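Local coordinates for Lpg0393 helical bundle domain-containing protein (Legionella pneumophila subsp. pneumophila str. Philadelphia 1, PDB 4R0G), which acts as a guanine-nucleotide exchange factor for the small GTPases Rab5, Rab21 and Rab22, probably through its VPS9-like domain, at residues 66-70 with 157-162; 178-183 with 196-201; 202-207 with 220-224. All coordinates share one frame; numbering follows the deposited sequence.

Contact 1 (66-70 with 157-162); sequences ILYAV and AVSKAF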
# COMPACT_ATOMS: atom_id res chain seq x y z
N ILE A 66 -3.64 12.78 -13.84
CA ILE A 66 -3.97 13.08 -12.45
C ILE A 66 -4.13 11.76 -11.68
O ILE A 66 -3.44 11.52 -10.68
CB ILE A 66 -5.24 13.92 -12.31
CG1 ILE A 66 -5.14 15.19 -13.15
CG2 ILE A 66 -5.45 14.30 -10.89
CD1 ILE A 66 -6.49 15.76 -13.53
N LEU A 67 -5.00 10.89 -12.20
CA LEU A 67 -5.27 9.60 -11.57
C LEU A 67 -3.96 8.87 -11.25
O LEU A 67 -3.75 8.42 -10.13
CB LEU A 67 -6.16 8.75 -12.48
CG LEU A 67 -7.16 7.78 -11.82
CD1 LEU A 67 -7.39 6.56 -12.71
CD2 LEU A 67 -6.76 7.32 -10.43
N TYR A 68 -3.08 8.78 -12.23
CA TYR A 68 -1.80 8.10 -12.05
C TYR A 68 -0.95 8.75 -10.97
O TYR A 68 -0.40 8.07 -10.10
CB TYR A 68 -1.01 8.16 -13.35
CG TYR A 68 -0.12 6.97 -13.51
CD1 TYR A 68 -0.59 5.84 -14.16
CD2 TYR A 68 1.17 6.95 -12.99
CE1 TYR A 68 0.22 4.72 -14.31
CE2 TYR A 68 1.99 5.83 -13.13
CZ TYR A 68 1.50 4.72 -13.79
OH TYR A 68 2.28 3.60 -13.96
N ALA A 69 -0.80 10.07 -11.06
CA ALA A 69 -0.04 10.81 -10.07
C ALA A 69 -0.51 10.41 -8.67
O ALA A 69 0.28 10.24 -7.75
CB ALA A 69 -0.22 12.30 -10.27
N VAL A 70 -1.82 10.24 -8.54
CA VAL A 70 -2.39 9.77 -7.29
C VAL A 70 -1.91 8.35 -6.98
O VAL A 70 -1.55 8.05 -5.87
CB VAL A 70 -3.92 9.80 -7.32
CG1 VAL A 70 -4.45 9.23 -6.02
CG2 VAL A 70 -4.46 11.23 -7.57
N ALA A 157 -5.40 19.57 -8.18
CA ALA A 157 -6.33 18.57 -8.73
C ALA A 157 -6.06 17.17 -8.22
O ALA A 157 -6.99 16.36 -8.11
CB ALA A 157 -6.26 18.57 -10.22
N VAL A 158 -4.77 16.89 -7.99
CA VAL A 158 -4.29 15.60 -7.53
C VAL A 158 -4.67 15.44 -6.08
O VAL A 158 -5.24 14.43 -5.70
CB VAL A 158 -2.76 15.53 -7.61
CG1 VAL A 158 -2.26 14.24 -7.00
CG2 VAL A 158 -2.30 15.67 -9.05
N SER A 159 -4.33 16.45 -5.28
CA SER A 159 -4.68 16.47 -3.87
C SER A 159 -6.18 16.31 -3.63
O SER A 159 -6.59 15.69 -2.65
CB SER A 159 -4.21 17.77 -3.24
OG SER A 159 -4.57 17.80 -1.88
N LYS A 160 -7.00 16.85 -4.52
CA LYS A 160 -8.44 16.69 -4.40
C LYS A 160 -8.88 15.28 -4.74
O LYS A 160 -9.76 14.73 -4.08
CB LYS A 160 -9.21 17.74 -5.23
CG LYS A 160 -9.12 19.13 -4.62
CD LYS A 160 -9.75 20.26 -5.46
CE LYS A 160 -9.24 21.62 -4.90
NZ LYS A 160 -9.95 22.87 -5.32
N ALA A 161 -8.30 14.69 -5.78
CA ALA A 161 -8.68 13.33 -6.17
C ALA A 161 -8.31 12.41 -5.05
O ALA A 161 -9.08 11.51 -4.68
CB ALA A 161 -7.97 12.92 -7.41
N PHE A 162 -7.14 12.65 -4.49
CA PHE A 162 -6.62 11.84 -3.43
C PHE A 162 -7.59 11.70 -2.26
O PHE A 162 -7.98 10.59 -1.88
CB PHE A 162 -5.32 12.43 -2.92
CG PHE A 162 -4.75 11.66 -1.77
CD1 PHE A 162 -4.46 10.31 -1.88
CD2 PHE A 162 -4.51 12.29 -0.55
CE1 PHE A 162 -3.93 9.59 -0.79
CE2 PHE A 162 -3.98 11.57 0.54
CZ PHE A 162 -3.69 10.24 0.41
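Val158 is the central bump of this contact. Its two methyls enter a hollow formed by Ile66, Ala69 and Val70 on helix 58-71. CG2 of Val158 takes one side, lying 3.9 Å from Ile66 CG2 and also reaching the Ala69 CB methyl. Val158 CG1 takes the other side and meets Val70 CG2 at 3.8 Å. Val70 and Val158 point in opposing directions and lie alongside one another, flank against flank. Val70 fills a hollow in return. With Val70 CG1 trans to the backbone N (chi1 177°), CG2 is turned to Val158 and Ala161. Val70 CG2 sits between Val158 CG1 and the methyl of Ala161, 3.9 Å from Ala161 CB. The other branch, Val70 CG1, comes to the edge of the Phe162 ring near its plane. At the far end, Ile66 CG2 rests on the backbone of the other helix, 3.8 Å from Val158 CA. Ile66 CD1 reaches the small Ala157 CB at 4.3 Å. No hydrogen bond links the two segments. Tyr17 of helix 17-20 touches both Ile66 and Ala161, and Leu181 of the second subunit packs on Val158. The segment axes are 9.0 Å apart and cross at -66°. This is a steeply crossed helix-helix packing with mostly aliphatic side chains interlocked. It joins a helix of the VPS9-like domain to the long helix 155-183, which runs on into the helical bundle domain.

Contact 2 (178-183 with 196-201); sequences YLSLLE and RISLVV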
# COMPACT_ATOMS: atom_id res chain seq x y z
N TYR A 178 -9.74 -6.54 8.74
CA TYR A 178 -10.61 -7.00 9.80
C TYR A 178 -11.02 -8.42 9.45
O TYR A 178 -10.87 -9.32 10.27
CB TYR A 178 -11.83 -6.10 9.87
CG TYR A 178 -12.87 -6.44 10.92
CD1 TYR A 178 -12.64 -7.41 11.89
CD2 TYR A 178 -14.09 -5.78 10.93
CE1 TYR A 178 -13.61 -7.72 12.84
CE2 TYR A 178 -15.06 -6.08 11.87
CZ TYR A 178 -14.82 -7.04 12.82
OH TYR A 178 -15.79 -7.32 13.75
N LEU A 179 -11.51 -8.60 8.23
CA LEU A 179 -12.01 -9.90 7.80
C LEU A 179 -11.03 -11.04 8.06
O LEU A 179 -11.37 -11.98 8.78
CB LEU A 179 -12.37 -9.88 6.33
CG LEU A 179 -13.11 -11.13 5.83
CD1 LEU A 179 -13.95 -11.76 6.94
CD2 LEU A 179 -13.98 -10.81 4.59
N SER A 180 -9.82 -10.96 7.52
CA SER A 180 -8.88 -12.08 7.66
C SER A 180 -8.48 -12.32 9.11
O SER A 180 -8.26 -13.47 9.49
CB SER A 180 -7.63 -11.92 6.76
OG SER A 180 -7.07 -10.64 6.89
N LEU A 181 -8.37 -11.26 9.90
CA LEU A 181 -8.05 -11.40 11.31
C LEU A 181 -9.16 -12.15 12.09
O LEU A 181 -8.89 -13.01 12.93
CB LEU A 181 -7.71 -10.05 11.96
CG LEU A 181 -6.35 -9.37 11.70
CD1 LEU A 181 -6.20 -8.11 12.54
CD2 LEU A 181 -5.17 -10.30 11.96
N LEU A 182 -10.42 -11.82 11.79
CA LEU A 182 -11.56 -12.48 12.42
C LEU A 182 -11.55 -13.97 12.07
O LEU A 182 -11.72 -14.81 12.96
CB LEU A 182 -12.87 -11.84 11.94
CG LEU A 182 -14.04 -11.68 12.91
CD1 LEU A 182 -15.34 -11.61 12.13
CD2 LEU A 182 -14.08 -12.80 13.92
N GLU A 183 -11.35 -14.28 10.79
CA GLU A 183 -11.25 -15.66 10.30
C GLU A 183 -10.12 -16.42 10.99
O GLU A 183 -10.28 -17.59 11.33
CB GLU A 183 -11.08 -15.67 8.77
CG GLU A 183 -12.36 -15.21 8.04
CD GLU A 183 -12.28 -15.24 6.50
OE1 GLU A 183 -11.25 -14.79 5.92
OE2 GLU A 183 -13.26 -15.69 5.86
N ARG A 196 -20.64 -13.37 12.64
CA ARG A 196 -19.94 -12.08 12.60
C ARG A 196 -19.02 -11.99 11.38
O ARG A 196 -18.88 -10.93 10.77
CB ARG A 196 -19.13 -11.90 13.89
CG ARG A 196 -19.17 -10.50 14.44
CD ARG A 196 -18.83 -10.50 15.89
NE ARG A 196 -17.67 -11.33 16.15
CZ ARG A 196 -17.49 -11.99 17.28
NH1 ARG A 196 -16.40 -12.73 17.46
NH2 ARG A 196 -18.40 -11.91 18.23
N ILE A 197 -18.40 -13.10 11.03
CA ILE A 197 -17.65 -13.17 9.78
C ILE A 197 -18.58 -12.89 8.61
O ILE A 197 -18.28 -12.04 7.75
CB ILE A 197 -16.99 -14.53 9.58
CG1 ILE A 197 -15.73 -14.62 10.42
CG2 ILE A 197 -16.60 -14.71 8.13
CD1 ILE A 197 -15.12 -15.94 10.33
N SER A 198 -19.70 -13.61 8.59
CA SER A 198 -20.71 -13.42 7.56
C SER A 198 -21.11 -11.96 7.38
O SER A 198 -21.39 -11.51 6.26
CB SER A 198 -21.95 -14.26 7.88
OG SER A 198 -22.95 -14.05 6.90
N LEU A 199 -21.12 -11.21 8.48
CA LEU A 199 -21.44 -9.79 8.43
C LEU A 199 -20.34 -8.97 7.77
O LEU A 199 -20.64 -8.07 7.01
CB LEU A 199 -21.70 -9.26 9.83
CG LEU A 199 -23.10 -9.46 10.39
CD1 LEU A 199 -23.06 -9.34 11.91
CD2 LEU A 199 -23.99 -8.42 9.82
N VAL A 200 -19.09 -9.28 8.06
CA VAL A 200 -17.97 -8.51 7.52
C VAL A 200 -17.84 -8.72 6.01
O VAL A 200 -17.62 -7.78 5.24
CB VAL A 200 -16.64 -8.85 8.23
CG1 VAL A 200 -15.51 -8.04 7.64
CG2 VAL A 200 -16.76 -8.58 9.72
N VAL A 201 -18.01 -9.97 5.61
CA VAL A 201 -17.98 -10.35 4.20
C VAL A 201 -19.01 -9.57 3.40
O VAL A 201 -18.73 -9.08 2.30
CB VAL A 201 -18.23 -11.86 4.05
CG1 VAL A 201 -18.33 -12.23 2.60
CG2 VAL A 201 -17.11 -12.62 4.73
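Segments 178-183 and 196-201, on helices 155-183 and 193-208, run antiparallel, their axes at 163°, with Leu179 opposite Val200 and Leu182 opposite Ile197. Val200 is gripped from two directions. Val200 CG2 lies over one face of the Tyr178 ring in a CH-pi contact, 4.1 Å from the ring centroid and nearer the ring's border than its middle. With Val200 CG1 anti to the backbone N (chi1 179°), that methyl is turned to Leu179, 3.9 Å from Leu179 CB, and CG2 to Tyr178. Leu179 reaches further with its two methyls. Leu179 CD2 meets Val201 CG2 at 3.6 Å, and CD1 touches Ile197 CG2 as well. Leu182 crosses Ile197 at a slant, with Leu182 CD1 against Ile197 CG1 at 3.5 Å. The same methyl also touches Val200 CG2, while Leu182 CD2 lies at the edge of the Arg196 guanidinium near its plane. Glu183 contributes its aliphatic part. Glu183 CG meets Ile197 CD1 at 3.7 Å, and the two side chains run roughly perpendicular. Tyr178 OH bonds to Glu237, while Arg196 makes salt bridges to Glu237 and Asp190 and a hydrogen bond to Met231 O. Helix 235-244 packs beside the pair, its Phe240 ring nearly parallel to that of Tyr178. Helix 215-229 supplies Leu228, which touches both Tyr178 and Arg196.

Contact 3 (202-207 with 220-224); sequences RLAKYL and EIAVY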
# COMPACT_ATOMS: atom_id res chain seq x y z
N ARG A 202 -20.20 -9.43 3.96
CA ARG A 202 -21.27 -8.76 3.24
C ARG A 202 -21.00 -7.28 3.22
O ARG A 202 -21.25 -6.62 2.23
CB ARG A 202 -22.63 -9.10 3.85
CG ARG A 202 -23.04 -10.53 3.56
CD ARG A 202 -23.93 -11.08 4.63
NE ARG A 202 -24.99 -10.13 4.95
CZ ARG A 202 -25.52 -10.00 6.16
NH1 ARG A 202 -25.10 -10.79 7.14
NH2 ARG A 202 -26.47 -9.09 6.36
N LEU A 203 -20.50 -6.75 4.33
CA LEU A 203 -20.05 -5.37 4.38
C LEU A 203 -18.96 -5.13 3.32
O LEU A 203 -19.03 -4.16 2.57
CB LEU A 203 -19.55 -5.02 5.78
CG LEU A 203 -18.83 -3.66 5.87
CD1 LEU A 203 -19.80 -2.50 5.75
CD2 LEU A 203 -17.96 -3.58 7.17
N ALA A 204 -17.98 -6.02 3.26
CA ALA A 204 -16.94 -5.94 2.24
C ALA A 204 -17.57 -5.92 0.84
O ALA A 204 -17.19 -5.08 -0.01
CB ALA A 204 -16.02 -7.10 2.38
N LYS A 205 -18.53 -6.82 0.62
CA LYS A 205 -19.25 -6.92 -0.65
C LYS A 205 -20.05 -5.65 -0.97
O LYS A 205 -20.06 -5.19 -2.11
CB LYS A 205 -20.15 -8.16 -0.70
N TYR A 206 -20.74 -5.10 0.03
CA TYR A 206 -21.55 -3.90 -0.20
C TYR A 206 -20.62 -2.75 -0.61
O TYR A 206 -20.88 -2.03 -1.56
CB TYR A 206 -22.40 -3.52 1.02
CG TYR A 206 -22.97 -2.12 0.89
CD1 TYR A 206 -24.14 -1.88 0.18
CD2 TYR A 206 -22.31 -1.01 1.43
CE1 TYR A 206 -24.65 -0.59 0.03
CE2 TYR A 206 -22.82 0.29 1.28
CZ TYR A 206 -23.99 0.49 0.58
OH TYR A 206 -24.49 1.77 0.43
N LEU A 207 -19.54 -2.61 0.13
CA LEU A 207 -18.63 -1.51 -0.10
C LEU A 207 -17.88 -1.65 -1.42
O LEU A 207 -17.34 -0.68 -1.93
CB LEU A 207 -17.63 -1.43 1.05
CG LEU A 207 -17.49 -0.14 1.86
CD1 LEU A 207 -16.16 -0.21 2.53
CD2 LEU A 207 -17.52 1.09 0.99
N GLU A 220 -25.68 2.38 5.45
CA GLU A 220 -25.52 0.90 5.39
C GLU A 220 -24.36 0.43 6.28
O GLU A 220 -24.54 -0.49 7.08
CB GLU A 220 -25.34 0.35 3.97
CG GLU A 220 -26.60 -0.25 3.31
CD GLU A 220 -27.21 -1.48 4.03
OE1 GLU A 220 -26.63 -2.58 3.95
OE2 GLU A 220 -28.31 -1.36 4.64
N ILE A 221 -23.20 1.07 6.12
CA ILE A 221 -22.04 0.77 6.94
C ILE A 221 -22.43 0.74 8.42
O ILE A 221 -22.13 -0.22 9.14
CB ILE A 221 -20.91 1.78 6.73
CG1 ILE A 221 -20.43 1.70 5.29
CG2 ILE A 221 -19.76 1.50 7.70
CD1 ILE A 221 -19.08 2.29 5.05
N ALA A 222 -23.10 1.79 8.86
CA ALA A 222 -23.61 1.85 10.22
C ALA A 222 -24.50 0.64 10.56
O ALA A 222 -24.41 0.11 11.66
CB ALA A 222 -24.33 3.14 10.44
N VAL A 223 -25.32 0.18 9.62
CA VAL A 223 -26.21 -0.96 9.90
C VAL A 223 -25.40 -2.25 10.17
O VAL A 223 -25.72 -3.02 11.11
CB VAL A 223 -27.26 -1.22 8.77
CG1 VAL A 223 -28.16 -2.37 9.17
CG2 VAL A 223 -28.10 -0.01 8.50
N TYR A 224 -24.36 -2.46 9.36
CA TYR A 224 -23.45 -3.58 9.57
C TYR A 224 -22.70 -3.43 10.88
O TYR A 224 -22.65 -4.36 11.70
CB TYR A 224 -22.44 -3.71 8.41
CG TYR A 224 -23.01 -4.36 7.17
CD1 TYR A 224 -23.32 -5.70 7.16
CD2 TYR A 224 -23.21 -3.64 6.00
CE1 TYR A 224 -23.84 -6.31 6.03
CE2 TYR A 224 -23.72 -4.24 4.87
CZ TYR A 224 -24.03 -5.58 4.88
OH TYR A 224 -24.56 -6.22 3.77
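Tyr224 lies against Leu203 and Arg202, and its ring dominates the contact. CH-pi packing comes first. Leu203 CB sits over one face of the Tyr224 ring, 4.0 Å from its centroid. The Leu203 backbone lies over the same ring, with CA above the centre. A second CH-pi contact is made by Glu220, whose CB lies over one face of the Tyr206 ring, 3.9 Å from the centroid and displaced from the middle. With CG of Tyr206 trans to the backbone N (chi1 166°), the ring is carried out to lie against Glu220 CB. A turn in the Glu220 chain (chi2 -62°) lays CG along the ring too, Glu220 CG being 3.8 Å from Tyr206 CE1.

Apolar contacts flank the rings. Leu203 CD1 meets Tyr224 CD2 at 3.6 Å and also touches Ile221 CG1. Leu207 CG approaches Ile221 CD1 at 4.3 Å. Tyr206 CB comes obliquely to Tyr224 CE2.

The polar groups meet through their flanks. Arg202 CB is 3.5 Å from Tyr224 OH. The arginine chain passes nearly square to the tyrosine, and Tyr224 CE1 lies over one face of the guanidinium. The guanidinium and ring planes are 64° apart, a tilt too steep for a parallel stack. Lys227, on the same helix as Tyr224, makes a cation-pi contact with its ring. Leu171 and Ile175 of helix 155-183 cover the leucine and isoleucine side.

No hydrogen bond or salt bridge spans the segments. The antiparallel pair is thus held by aromatic faces and aliphatic carbons. At 6.9 Å between Arg202 NH2 and Glu220 OE1, their opposite charges probably contribute little to the pairing.

All three contacts are helix-helix packings without a hydrogen bond across, and each mixes buried with partly exposed residues. Contacts 1 and 2 share helix 155-183, yet their centres are 31 Å apart. Contacts 2 and 3 share helix 193-208 and touch through Leu199 O and Tyr224 CD1. Contact 1 lies nearest the chain centre. It is steeply crossed and made mainly of small aliphatic side chains. Contacts 2 and 3 lie further out, in the helical bundle domain. Both are antiparallel, and both place tyrosine faces against aliphatic carbons. They also have exposed residues at their margins: Glu183 and Val201 in contact 2, Arg202 in contact 3.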